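Local coordinates for RsfP (Uncultured bacterium, PDB 4GLJ), which probably catalyses the phosphate-dependent cleavage of methylthioadenosine to adenine and methylthioribose 1-phosphate, and also binds the dye rhodamine B, at residues Q178-T181 / R182-H186; S185-Y188 / R189-A193; M198-M201 / P202-K205. All coordinates share one frame; numbering follows the deposited sequence. Where two conformers were deposited one is given.

Contact 1: Q178-T181 / R182-H186; sequences QFST and RAESH. With RHB (N-[9-(2-carboxyphenyl)-6-(diethylamino)-3H-xanthen-3-ylidene]-N-ethylethanaminium), chain C; RHB (N-[9-(2-carboxyphenyl)-6-(diethylamino)-3H-xanthen-3-ylidene]-N-ethylethanaminium), chain B.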
ATOM      1  N   GLN A 178      10.584  -6.927   7.109  1.00 20.97           N
ATOM      2  CA  GLN A 178      11.935  -6.348   7.313  1.00 23.34           C
ATOM      3  C   GLN A 178      11.834  -5.108   8.110  1.00 22.81           C
ATOM      4  O   GLN A 178      10.798  -4.446   8.047  1.00 24.55           O
ATOM      5  CB  GLN A 178      12.639  -6.075   5.955  1.00 22.81           C
ATOM      6  CG  GLN A 178      12.756  -7.364   5.117  1.00 23.17           C
ATOM      7  CD  GLN A 178      11.532  -7.541   4.201  1.00 23.04           C
ATOM      8  OE1 GLN A 178      10.635  -6.660   4.161  1.00 24.78           O
ATOM      9  NE2 GLN A 178      11.477  -8.635   3.484  1.00 22.76           N
ATOM     10  N   PHE A 179      12.873  -4.767   8.870  1.00 21.86           N
ATOM     11  CA  PHE A 179      12.860  -3.454   9.526  1.00 24.28           C
ATOM     12  C   PHE A 179      13.096  -2.354   8.509  1.00 22.20           C
ATOM     13  O   PHE A 179      13.502  -2.624   7.384  1.00 23.17           O
ATOM     14  CB  PHE A 179      13.858  -3.401  10.697  1.00 26.67           C
ATOM     15  CG  PHE A 179      13.571  -4.426  11.783  1.00 30.91           C
ATOM     16  CD1 PHE A 179      12.377  -4.361  12.520  1.00 32.22           C
ATOM     17  CD2 PHE A 179      14.465  -5.479  12.040  1.00 33.27           C
ATOM     18  CE1 PHE A 179      12.113  -5.307  13.530  1.00 35.09           C
ATOM     19  CE2 PHE A 179      14.205  -6.422  13.050  1.00 36.96           C
ATOM     20  CZ  PHE A 179      13.046  -6.324  13.810  1.00 38.33           C
ATOM     21  N   SER A 180      12.731  -1.142   8.865  1.00 25.90           N
ATOM     22  CA  SER A 180      12.620   0.009   7.960  1.00 23.27           C
ATOM     23  C   SER A 180      13.962   0.430   7.467  1.00 27.54           C
ATOM     24  O   SER A 180      14.984   0.328   8.222  1.00 23.73           O
ATOM     25  CB  SER A 180      12.035   1.194   8.745  1.00 22.38           C
ATOM     26  OG  SER A 180      10.682   0.886   9.061  1.00 26.92           O
ATOM     27  N   THR A 181      14.004   0.973   6.249  1.00 24.25           N
ATOM     28  CA  THR A 181      15.244   1.634   5.810  1.00 22.48           C
ATOM     29  C   THR A 181      15.402   2.954   6.611  1.00 22.92           C
ATOM     30  O   THR A 181      14.410   3.422   7.179  1.00 22.14           O
ATOM     31  CB  THR A 181      15.198   1.990   4.284  1.00 22.35           C
ATOM     32  OG1 THR A 181      14.268   3.076   4.112  1.00 19.31           O
ATOM     33  CG2 THR A 181      14.767   0.785   3.388  1.00 20.95           C
ATOM     34  N   ARG A 182      16.598   3.569   6.607  1.00 23.31           N
ATOM     35  CA  ARG A 182      16.765   4.855   7.292  1.00 23.92           C
ATOM     36  C   ARG A 182      15.913   5.897   6.688  1.00 23.91           C
ATOM     37  O   ARG A 182      15.404   6.767   7.404  1.00 22.98           O
ATOM     38  CB  ARG A 182      18.216   5.366   7.329  1.00 27.41           C
ATOM     39  CG  ARG A 182      19.114   4.416   8.071  1.00 35.22           C
ATOM     40  CD  ARG A 182      20.496   4.999   8.188  1.00 39.94           C
ATOM     41  NE  ARG A 182      21.510   3.958   8.349  1.00 44.99           N
ATOM     42  CZ  ARG A 182      21.645   3.286   9.487  1.00 50.16           C
ATOM     43  NH1 ARG A 182      20.866   3.597  10.525  1.00 51.94           N
ATOM     44  NH2 ARG A 182      22.596   2.362   9.633  1.00 57.79           N
ATOM     45  N   ALA A 183      15.782   5.913   5.352  1.00 21.73           N
ATOM     46  CA  ALA A 183      14.927   6.922   4.701  1.00 23.20           C
ATOM     47  C   ALA A 183      13.454   6.751   5.080  1.00 22.15           C
ATOM     48  O   ALA A 183      12.733   7.755   5.212  1.00 23.08           O
ATOM     49  CB  ALA A 183      15.072   6.897   3.145  1.00 24.38           C
ATOM     50  N   GLU A 184      13.007   5.518   5.258  1.00 22.51           N
ATOM     51  CA  GLU A 184      11.635   5.301   5.708  1.00 24.87           C
ATOM     52  C   GLU A 184      11.479   5.787   7.136  1.00 22.27           C
ATOM     53  O   GLU A 184      10.501   6.504   7.407  1.00 23.79           O
ATOM     54  CB  GLU A 184      11.203   3.825   5.620  1.00 21.46           C
ATOM     55  CG  GLU A 184      10.972   3.362   4.164  1.00 22.32           C
ATOM     56  CD  GLU A 184      11.052   1.833   3.954  1.00 25.56           C
ATOM     57  OE1 GLU A 184      11.329   1.002   4.932  1.00 23.55           O
ATOM     58  OE2 GLU A 184      10.761   1.429   2.778  1.00 25.82           O
ATOM     59  N   SER A 185      12.440   5.457   8.003  1.00 22.90           N
ATOM     60  CA  SER A 185      12.396   5.952   9.387  1.00 24.53           C
ATOM     61  C   SER A 185      12.345   7.446   9.463  1.00 24.85           C
ATOM     62  O   SER A 185      11.569   7.967  10.251  1.00 25.19           O
ATOM     63  CB  SER A 185      13.597   5.508  10.190  1.00 28.82           C
ATOM     64  OG  SER A 185      13.515   4.161  10.287  1.00 32.66           O
ATOM     65  N   HIS A 186      13.171   8.138   8.667  1.00 25.43           N
ATOM     66  CA  HIS A 186      13.156   9.601   8.546  0.50 27.21           C
ATOM     67  C   HIS A 186      11.801  10.086   8.110  1.00 27.64           C
ATOM     68  O   HIS A 186      11.255  11.092   8.637  1.00 27.60           O
ATOM     69  CB  HIS A 186      14.190  10.061   7.519  0.50 29.06           C
ATOM     70  CG  HIS A 186      14.219  11.550   7.334  0.50 33.32           C
ATOM     71  ND1 HIS A 186      13.452  12.180   6.432  0.50 35.06           N
ATOM     72  CD2 HIS A 186      14.935  12.535   7.996  0.50 38.60           C
ATOM     73  CE1 HIS A 186      13.666  13.499   6.504  0.50 40.07           C
ATOM     74  NE2 HIS A 186      14.570  13.718   7.469  0.50 41.99           N
TER
HETATM   75  O2  RHB C 302      15.770  -3.159  18.234  0.50 63.09           O
HETATM   76  C26 RHB C 302      16.117  -4.216  18.808  0.50 65.11           C
HETATM   77  C19 RHB C 302      15.185  -5.385  18.644  0.50 64.06           C
HETATM   78  C14 RHB C 302      14.216  -5.305  17.676  0.50 59.19           C
HETATM   79  C15 RHB C 302      13.334  -6.362  17.490  0.50 64.93           C
HETATM   80  C16 RHB C 302      13.386  -7.497  18.291  0.50 65.51           C
HETATM   81  C17 RHB C 302      14.353  -7.577  19.286  0.50 61.93           C
HETATM   82  C18 RHB C 302      15.238  -6.518  19.456  0.50 65.50           C
HETATM   83  C9  RHB C 302      14.145  -4.136  16.767  0.50 58.60           C
HETATM   84  C8  RHB C 302      15.386  -3.533  16.236  0.50 57.97           C
HETATM   85  C13 RHB C 302      16.597  -4.063  16.660  0.50 61.82           C
HETATM   86  C12 RHB C 302      17.785  -3.513  16.210  0.50 61.49           C
HETATM   87  C11 RHB C 302      17.777  -2.440  15.325  0.50 64.70           C
HETATM   88  N1  RHB C 302      19.052  -1.954  14.918  0.50 63.57           N
HETATM   89  C35 RHB C 302      19.847  -3.036  14.300  0.50 65.86           C
HETATM   90  C36 RHB C 302      20.934  -3.542  15.229  0.50 68.16           C
HETATM   91  C22 RHB C 302      18.981  -0.813  13.979  0.50 64.31           C
HETATM   92  C23 RHB C 302      20.009  -0.965  12.870  0.50 55.15           C
HETATM   93  C10 RHB C 302      16.543  -1.905  14.895  0.50 63.59           C
HETATM   94  C7  RHB C 302      15.319  -2.456  15.344  0.50 61.12           C
HETATM   95  O1  RHB C 302      14.068  -1.947  14.952  0.50 55.99           O
HETATM   96  C1  RHB C 302      12.858  -2.491  15.406  0.50 55.68           C
HETATM   97  C2  RHB C 302      12.857  -3.578  16.303  0.50 57.28           C
HETATM   98  C6  RHB C 302      11.609  -1.990  15.001  0.50 49.32           C
HETATM   99  C5  RHB C 302      10.451  -2.605  15.519  0.50 46.78           C
HETATM  100  C4  RHB C 302      10.470  -3.664  16.408  0.50 47.50           C
HETATM  101  C3  RHB C 302      11.691  -4.159  16.800  0.50 57.06           C
HETATM  102  N2  RHB C 302       9.197  -2.205  15.103  0.50 40.73           N
HETATM  103  C24 RHB C 302       9.477  -1.865  13.725  0.50 41.44           C
HETATM  104  C25 RHB C 302       8.431  -2.552  12.896  0.50 36.24           C
HETATM  105  C33 RHB C 302       8.410  -3.431  14.945  0.50 37.67           C
HETATM  106  C34 RHB C 302       8.137  -4.095  16.286  0.50 35.99           C
HETATM  107  O3  RHB C 302      17.167  -4.279  19.507  0.50 61.54           O
HETATM  108  O2  RHB B 301      14.476 -13.414  17.048  0.50 66.92           O
HETATM  109  C26 RHB B 301      15.463 -12.786  16.620  0.50 60.23           C
HETATM  110  C19 RHB B 301      15.343 -11.351  16.223  0.50 60.24           C
HETATM  111  C14 RHB B 301      14.248 -10.517  16.447  0.50 62.86           C
HETATM  112  C15 RHB B 301      14.332  -9.198  16.019  0.50 59.21           C
HETATM  113  C16 RHB B 301      15.446  -8.692  15.380  0.50 58.08           C
HETATM  114  C17 RHB B 301      16.518  -9.519  15.152  0.50 61.58           C
HETATM  115  C18 RHB B 301      16.454 -10.835  15.586  0.50 63.53           C
HETATM  116  C9  RHB B 301      12.950 -10.849  17.116  0.50 60.36           C
HETATM  117  C8  RHB B 301      11.793  -9.961  16.794  0.50 60.89           C
HETATM  118  C13 RHB B 301      11.905  -8.896  15.913  0.50 61.68           C
HETATM  119  C12 RHB B 301      10.823  -8.066  15.608  0.50 59.46           C
HETATM  120  C11 RHB B 301       9.588  -8.314  16.164  0.50 53.47           C
HETATM  121  N1  RHB B 301       8.485  -7.464  15.924  0.50 51.53           N
HETATM  122  C35 RHB B 301       9.084  -6.117  15.993  0.50 52.21           C
HETATM  123  C36 RHB B 301      10.017  -6.125  17.193  0.50 50.82           C
HETATM  124  C22 RHB B 301       7.630  -7.646  14.715  0.50 39.14           C
HETATM  125  C23 RHB B 301       6.472  -8.608  15.027  0.50 29.09           C
HETATM  126  C10 RHB B 301       9.499  -9.363  17.068  0.50 58.43           C
HETATM  127  C7  RHB B 301      10.574 -10.190  17.370  0.50 58.41           C
HETATM  128  O1  RHB B 301      10.414 -11.230  18.250  0.50 63.77           O
HETATM  129  C1  RHB B 301      11.420 -12.086  18.613  0.50 60.04           C
HETATM  130  C2  RHB B 301      12.701 -11.957  18.093  0.50 63.94           C
HETATM  131  C6  RHB B 301      11.121 -13.098  19.511  0.50 60.85           C
HETATM  132  C5  RHB B 301      12.087 -14.001  19.912  0.50 61.05           C
HETATM  133  C4  RHB B 301      13.373 -13.889  19.402  0.50 65.30           C
HETATM  134  C3  RHB B 301      13.680 -12.869  18.497  0.50 62.85           C
HETATM  135  N2  RHB B 301      11.738 -15.000  20.840  0.50 62.98           N
HETATM  136  C24 RHB B 301      10.772 -15.968  20.283  0.50 58.40           C
HETATM  137  C25 RHB B 301       9.980 -16.572  21.427  0.50 58.06           C
HETATM  138  C33 RHB B 301      12.947 -15.673  21.358  0.50 63.62           C
HETATM  139  C34 RHB B 301      12.639 -16.237  22.732  0.50 62.31           C
HETATM  140  O3  RHB B 301      16.590 -13.311  16.542  0.50 58.66           O
HETATM  141  O   HOH W   1      12.036  -1.931   4.890  1.00 24.49           O
HETATM  142  O   HOH W   2       9.438   0.732   6.750  1.00 25.25           O
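A capping box starts helix 182-190, with Thr-181 at the N-cap and Glu-184 one turn in, each side chain taking up the other's backbone N-H. Glu-184 N donates to Thr-181 OG1 at 3.0 Å. The return bond runs from Thr-181 N to Glu-184 OE1, also 3.0 Å and nearly straight (N-H...O 163°), but it reaches the carboxylate from above, 49° out of its plane. What places the hydroxyl for this is the first torsion of Thr-181 (chi1 71°), which sets OG1 between the backbone N and the carbonyl carbon, where it faces Glu-184 N. Behind the box, Thr-181 O accepts from Ser-185 N at 2.9 Å, so the regular helical bonding begins here.

Glu-184 OE1 carries a second load: a water 2.6 Å from it donates a proton, and the same water is hydrogen-bonded to Ser-180 OG. Its other oxygen, OE2, is taken by Asp-119 N of the second subunit, so both oxygens of this buried carboxylate have partners, which should hold the group firmly and is consistent with a charged form.

Just upstream, Phe-179 belongs to the rhodamine pocket. The dye of chain C covers one face of the ring, its C2 lying 3.4 Å from Phe-179 CE1. The dye of chain B comes to the rim instead, with C12 3.3 Å from Phe-179 CZ.

The loop 178-181 leads from strand 169-173 into helix 182-190. Where the helix begins it lies against strand 111-119 of the second subunit, whose Met-117 O is hydrogen-bonded to Thr-181 OG1, while Ser-185 OG bonds to Asp-224 in its own chain.

Contact 2: S185-Y188 / R189-A193; sequences SHWY and RQMQA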
ATOM      1  N   SER A 185      12.440   5.457   8.003  1.00 22.90           N
ATOM      2  CA  SER A 185      12.396   5.952   9.387  1.00 24.53           C
ATOM      3  C   SER A 185      12.345   7.446   9.463  1.00 24.85           C
ATOM      4  O   SER A 185      11.569   7.967  10.251  1.00 25.19           O
ATOM      5  CB  SER A 185      13.597   5.508  10.190  1.00 28.82           C
ATOM      6  OG  SER A 185      13.515   4.161  10.287  1.00 32.66           O
ATOM      7  N   HIS A 186      13.171   8.138   8.667  1.00 25.43           N
ATOM      8  CA  HIS A 186      13.156   9.601   8.546  0.50 27.21           C
ATOM      9  C   HIS A 186      11.801  10.086   8.110  1.00 27.64           C
ATOM     10  O   HIS A 186      11.255  11.092   8.637  1.00 27.60           O
ATOM     11  CB  HIS A 186      14.190  10.061   7.519  0.50 29.06           C
ATOM     12  CG  HIS A 186      14.219  11.550   7.334  0.50 33.32           C
ATOM     13  ND1 HIS A 186      13.452  12.180   6.432  0.50 35.06           N
ATOM     14  CD2 HIS A 186      14.935  12.535   7.996  0.50 38.60           C
ATOM     15  CE1 HIS A 186      13.666  13.499   6.504  0.50 40.07           C
ATOM     16  NE2 HIS A 186      14.570  13.718   7.469  0.50 41.99           N
ATOM     17  N   TRP A 187      11.244   9.422   7.095  1.00 24.62           N
ATOM     18  CA  TRP A 187       9.912   9.815   6.601  1.00 26.33           C
ATOM     19  C   TRP A 187       8.801   9.655   7.694  1.00 25.03           C
ATOM     20  O   TRP A 187       7.961  10.555   7.880  1.00 26.85           O
ATOM     21  CB  TRP A 187       9.578   8.954   5.339  1.00 27.81           C
ATOM     22  CG  TRP A 187       8.167   9.107   4.768  1.00 29.33           C
ATOM     23  CD1 TRP A 187       7.365  10.234   4.673  1.00 33.39           C
ATOM     24  CD2 TRP A 187       7.393   8.016   4.154  1.00 30.58           C
ATOM     25  NE1 TRP A 187       6.159   9.936   4.029  1.00 39.04           N
ATOM     26  CE2 TRP A 187       6.143   8.598   3.691  1.00 36.35           C
ATOM     27  CE3 TRP A 187       7.649   6.640   3.930  1.00 29.03           C
ATOM     28  CZ2 TRP A 187       5.158   7.826   3.055  1.00 40.60           C
ATOM     29  CZ3 TRP A 187       6.668   5.875   3.243  1.00 31.30           C
ATOM     30  CH2 TRP A 187       5.455   6.462   2.826  1.00 37.42           C
ATOM     31  N   TYR A 188       8.840   8.555   8.447  1.00 24.73           N
ATOM     32  CA  TYR A 188       7.843   8.351   9.521  1.00 25.39           C
ATOM     33  C   TYR A 188       7.967   9.401  10.606  1.00 26.01           C
ATOM     34  O   TYR A 188       6.946   9.916  11.139  1.00 28.32           O
ATOM     35  CB  TYR A 188       7.991   6.982  10.163  1.00 22.60           C
ATOM     36  CG  TYR A 188       7.887   5.844   9.165  1.00 23.65           C
ATOM     37  CD1 TYR A 188       7.002   5.907   8.075  1.00 23.83           C
ATOM     38  CD2 TYR A 188       8.663   4.721   9.324  1.00 22.11           C
ATOM     39  CE1 TYR A 188       6.910   4.876   7.146  1.00 25.71           C
ATOM     40  CE2 TYR A 188       8.589   3.660   8.406  1.00 22.77           C
ATOM     41  CZ  TYR A 188       7.683   3.752   7.324  1.00 24.66           C
ATOM     42  OH  TYR A 188       7.600   2.723   6.410  1.00 25.70           O
ATOM     43  N   ARG A 189       9.216   9.772  10.928  1.00 25.29           N
ATOM     44  CA  ARG A 189       9.458  10.949  11.778  1.00 30.45           C
ATOM     45  C   ARG A 189       8.850  12.253  11.238  1.00 33.66           C
ATOM     46  O   ARG A 189       8.292  13.074  12.031  1.00 33.78           O
ATOM     47  CB  ARG A 189      10.973  11.135  12.113  1.00 35.76           C
ATOM     48  CG  ARG A 189      11.619   9.984  12.907  1.00 38.02           C
ATOM     49  CD  ARG A 189      13.135  10.179  13.227  1.00 39.89           C
ATOM     50  NE  ARG A 189      13.425  11.589  13.507  1.00 47.06           N
ATOM     51  CZ  ARG A 189      13.443  12.192  14.702  1.00 56.91           C
ATOM     52  NH1 ARG A 189      13.219  11.524  15.844  1.00 55.47           N
ATOM     53  NH2 ARG A 189      13.711  13.501  14.765  1.00 60.63           N
ATOM     54  N   GLN A 190       8.951  12.492   9.916  1.00 31.78           N
ATOM     55  CA  GLN A 190       8.435  13.721   9.330  1.00 35.82           C
ATOM     56  C   GLN A 190       6.874  13.687   9.398  1.00 35.50           C
ATOM     57  O   GLN A 190       6.204  14.740   9.453  1.00 39.00           O
ATOM     58  CB  GLN A 190       8.994  13.856   7.882  1.00 39.15           C
ATOM     59  CG  GLN A 190       8.291  14.890   7.015  1.00 50.63           C
ATOM     60  CD  GLN A 190       8.813  14.889   5.577  1.00 56.70           C
ATOM     61  OE1 GLN A 190      10.002  14.670   5.337  1.00 61.98           O
ATOM     62  NE2 GLN A 190       7.925  15.108   4.626  1.00 62.72           N
ATOM     63  N   MET A 191       6.302  12.483   9.427  1.00 33.39           N
ATOM     64  CA  MET A 191       4.820  12.348   9.512  1.00 38.48           C
ATOM     65  C   MET A 191       4.394  12.462  10.972  1.00 37.34           C
ATOM     66  O   MET A 191       3.245  12.279  11.256  1.00 42.26           O
ATOM     67  CB  MET A 191       4.347  10.962   9.045  1.00 38.43           C
ATOM     68  CG  MET A 191       4.514  10.658   7.569  1.00 42.91           C
ATOM     69  SD  MET A 191       4.570   8.863   7.277  1.00 42.34           S
ATOM     70  CE  MET A 191       3.282   8.211   8.256  1.00 35.05           C
ATOM     71  N   GLN A 192       5.334  12.729  11.879  1.00 35.87           N
ATOM     72  CA  GLN A 192       5.067  12.863  13.347  1.00 39.10           C
ATOM     73  C   GLN A 192       4.681  11.548  14.011  1.00 35.65           C
ATOM     74  O   GLN A 192       3.926  11.567  14.954  1.00 39.15           O
ATOM     75  CB  GLN A 192       3.911  13.820  13.638  1.00 42.87           C
ATOM     76  CG  GLN A 192       3.834  15.040  12.764  1.00 51.74           C
ATOM     77  CD  GLN A 192       4.773  16.085  13.243  1.00 55.44           C
ATOM     78  OE1 GLN A 192       4.356  17.044  13.866  1.00 62.11           O
ATOM     79  NE2 GLN A 192       6.063  15.892  12.979  1.00 56.06           N
ATOM     80  N   ALA A 193       5.114  10.423  13.491  1.00 32.39           N
ATOM     81  CA  ALA A 193       4.907   9.196  14.180  1.00 31.03           C
ATOM     82  C   ALA A 193       5.994   9.072  15.282  1.00 33.85           C
ATOM     83  O   ALA A 193       7.113   9.551  15.085  1.00 33.07           O
ATOM     84  CB  ALA A 193       5.026   8.033  13.204  1.00 28.65           C
TER
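Met-191 sits in the angle between Trp-187 and Tyr-188, and its sulfur treats the two rings differently. Against Trp-187, Met-191 SD stands over the face of the five-membered ring, 3.9 Å from its centroid and only 16° off the normal. Met-191 SD lies at the edge of the Tyr-188 ring, in its plane, 3.9 Å from Tyr-188 CD1. The indole gets there by swinging CG anti to its own N (chi1 174°), while the phenol lies beside the backbone N, its chain alongside that of Met-191. Were Trp-187 an alanine, the sulfur of Met-191 would probably lose the ring face it rests on, opening a gap toward Trp-187 of the third subunit.

The helix ends in a Schellman motif: Ala-193 N bonds to Tyr-188 O and Gln-192 N to Arg-189 O, both at 3.0 Å, and Gln-192 takes a positive phi. Arg-189 reaches Leu-102 O and the Trp-226 ring, and Gln-190 NE2 bonds to Gln-190 O of the second subunit.

Two Met-aromatic contacts on one sulfur thus probably hold the last turn largely by dispersion, while Arg-189 and Gln-190 turn their polar ends to other partners.

Contact 3: M198-M201 / P202-K205; sequences MTNM and PEAK. With PO4 (phosphate ion), chain D.
Ala-204 N donates to Asn-200 O at 2.8 Å, the one backbone hydrogen bond between segments 198-201 and 202-205, in the weakly bonded first turn of helix 200-209. The peptide before Pro-202 is cis.

Apolar packing is made by Met-201, whose chain crosses the aliphatic part of Lys-205 at about a right angle. Met-201 bends at its second torsion (chi2 -75°), which lays SD against Lys-205 CG at 3.6 Å. Its methyl CE meets Ala-204 CB more loosely, at 4.3 Å. Lys-205 runs on, extended, to a salt bridge with Asp-119.

The remaining polar bonds surround Thr-199, Asn-200 and Glu-203. Thr-199 OG1 donates to phosphate O3 at 2.5 Å, so short that the exact length is doubtful, and accepts a weak bond from Asn-200 ND2. That amide is also held by Ser-95, Ser-97 and Thr-216, so Asn-200 probably helps to position Thr-199 from the second shell. Glu-203 is hydrogen-bonded to Tyr-214 OH and forms a salt bridge to Arg-64.

With Ser-22 N, Arg-64, His-65 and Ala-98 N also binding the ion, the arrangement is consistent with the phosphate site of methylthioadenosine phosphorylases, although the ion probably came from the crystallisation liquor.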
ATOM      1  N   MET A 198       4.321  -3.648  13.628  1.00 20.52           N
ATOM      2  CA  MET A 198       3.882  -4.346  12.388  1.00 22.95           C
ATOM      3  C   MET A 198       2.529  -4.986  12.553  1.00 20.30           C
ATOM      4  O   MET A 198       2.051  -5.664  11.613  1.00 23.68           O
ATOM      5  CB  MET A 198       4.931  -5.403  12.003  1.00 23.06           C
ATOM      6  CG  MET A 198       6.331  -4.799  11.759  1.00 24.78           C
ATOM      7  SD  MET A 198       7.473  -6.064  11.190  1.00 25.71           S
ATOM      8  CE  MET A 198       8.936  -5.073  11.037  1.00 25.45           C
ATOM      9  N   THR A 199       1.931  -4.856  13.749  1.00 20.63           N
ATOM     10  CA  THR A 199       0.768  -5.758  14.008  1.00 22.94           C
ATOM     11  C   THR A 199      -0.577  -5.072  14.400  1.00 24.70           C
ATOM     12  O   THR A 199      -1.649  -5.719  14.267  1.00 23.14           O
ATOM     13  CB  THR A 199       1.085  -6.780  15.159  1.00 23.91           C
ATOM     14  OG1 THR A 199       1.487  -6.023  16.334  1.00 24.26           O
ATOM     15  CG2 THR A 199       2.183  -7.692  14.781  1.00 25.03           C
ATOM     16  N   ASN A 200      -0.547  -3.831  14.914  1.00 20.51           N
ATOM     17  CA  ASN A 200      -1.774  -3.300  15.492  1.00 23.14           C
ATOM     18  C   ASN A 200      -2.777  -2.793  14.445  1.00 22.01           C
ATOM     19  O   ASN A 200      -3.925  -2.510  14.782  1.00 24.66           O
ATOM     20  CB  ASN A 200      -1.457  -2.297  16.617  1.00 23.26           C
ATOM     21  CG  ASN A 200      -0.975  -3.036  17.914  1.00 28.59           C
ATOM     22  OD1 ASN A 200      -1.354  -2.655  19.000  1.00 29.71           O
ATOM     23  ND2 ASN A 200      -0.278  -4.204  17.766  1.00 27.39           N
ATOM     24  N   MET A 201      -2.374  -2.782  13.173  1.00 23.11           N
ATOM     25  CA  MET A 201      -3.310  -2.695  12.035  1.00 19.15           C
ATOM     26  C   MET A 201      -3.174  -3.979  11.242  1.00 20.36           C
ATOM     27  O   MET A 201      -2.064  -4.373  10.922  1.00 21.06           O
ATOM     28  CB  MET A 201      -3.002  -1.471  11.158  1.00 18.89           C
ATOM     29  CG  MET A 201      -3.339  -0.131  11.821  1.00 21.29           C
ATOM     30  SD  MET A 201      -5.155   0.072  11.793  1.00 25.99           S
ATOM     31  CE  MET A 201      -5.329   1.701  12.511  1.00 24.62           C
ATOM     32  N   PRO A 202      -4.281  -4.646  10.891  1.00 20.45           N
ATOM     33  CA  PRO A 202      -5.663  -4.106  10.931  1.00 21.46           C
ATOM     34  C   PRO A 202      -6.386  -4.432  12.246  1.00 21.79           C
ATOM     35  O   PRO A 202      -7.559  -4.146  12.333  1.00 22.64           O
ATOM     36  CB  PRO A 202      -6.340  -4.843   9.761  1.00 21.98           C
ATOM     37  CG  PRO A 202      -5.675  -6.198   9.830  1.00 22.63           C
ATOM     38  CD  PRO A 202      -4.211  -5.873  10.057  1.00 22.67           C
ATOM     39  N   GLU A 203      -5.655  -4.953  13.239  1.00 22.55           N
ATOM     40  CA  GLU A 203      -6.281  -5.407  14.536  1.00 24.11           C
ATOM     41  C   GLU A 203      -7.143  -4.301  15.139  1.00 22.99           C
ATOM     42  O   GLU A 203      -8.300  -4.588  15.521  1.00 23.39           O
ATOM     43  CB  GLU A 203      -5.190  -5.813  15.499  1.00 22.24           C
ATOM     44  CG  GLU A 203      -5.514  -6.898  16.481  1.00 25.82           C
ATOM     45  CD  GLU A 203      -4.277  -7.288  17.279  1.00 27.23           C
ATOM     46  OE1 GLU A 203      -3.874  -6.467  18.164  1.00 25.89           O
ATOM     47  OE2 GLU A 203      -3.639  -8.342  16.985  1.00 26.04           O
ATOM     48  N   ALA A 204      -6.654  -3.042  15.135  1.00 21.25           N
ATOM     49  CA  ALA A 204      -7.467  -1.940  15.721  1.00 21.84           C
ATOM     50  C   ALA A 204      -8.765  -1.665  14.917  1.00 23.40           C
ATOM     51  O   ALA A 204      -9.822  -1.337  15.511  1.00 22.16           O
ATOM     52  CB  ALA A 204      -6.672  -0.628  15.892  1.00 22.16           C
ATOM     53  N   LYS A 205      -8.666  -1.711  13.575  1.00 20.58           N
ATOM     54  CA  LYS A 205      -9.837  -1.517  12.693  1.00 20.61           C
ATOM     55  C   LYS A 205     -10.900  -2.636  12.955  1.00 19.51           C
ATOM     56  O   LYS A 205     -12.109  -2.377  12.989  1.00 21.78           O
ATOM     57  CB  LYS A 205      -9.367  -1.565  11.200  1.00 20.82           C
ATOM     58  CG  LYS A 205      -8.595  -0.285  10.810  1.00 22.96           C
ATOM     59  CD  LYS A 205      -8.109  -0.407   9.350  1.00 22.58           C
ATOM     60  CE  LYS A 205      -7.613   1.009   8.970  1.00 22.85           C
ATOM     61  NZ  LYS A 205      -6.835   1.031   7.661  1.00 25.58           N
TER
HETATM   62  P   PO4 D 303       4.122  -7.588  18.092  1.00 29.63           P
HETATM   63  O1  PO4 D 303       5.380  -7.904  17.337  1.00 35.17           O
HETATM   64  O2  PO4 D 303       4.602  -7.505  19.521  1.00 31.83           O
HETATM   65  O3  PO4 D 303       3.646  -6.301  17.529  1.00 32.51           O
HETATM   66  O4  PO4 D 303       3.058  -8.674  17.971  1.00 31.80           O

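How the contacts relate
Contacts 1 and 2 follow each other on helix 182-190, sharing Ser-185 and His-186, with centres about 10 Å apart; contact 1 starts the helix and contact 2 ends it. Tyr-188 CE2 also packs on Ser-180 OG, 3.5 Å away. Strand 195-197 then completes a beta-alpha-beta unit with strand 169-173 and leads into contact 3 at helix 200-209, whose centre is about 19 Å from each of the others. Contacts 1 and 3 meet at the dye pocket, where Met-198 CE lies 3.8 Å from Phe-179 CD1. Contacts 1 and 2 both face the second subunit, contact 2 also the third, so one short run of chain serves subunit packing and bound ligands.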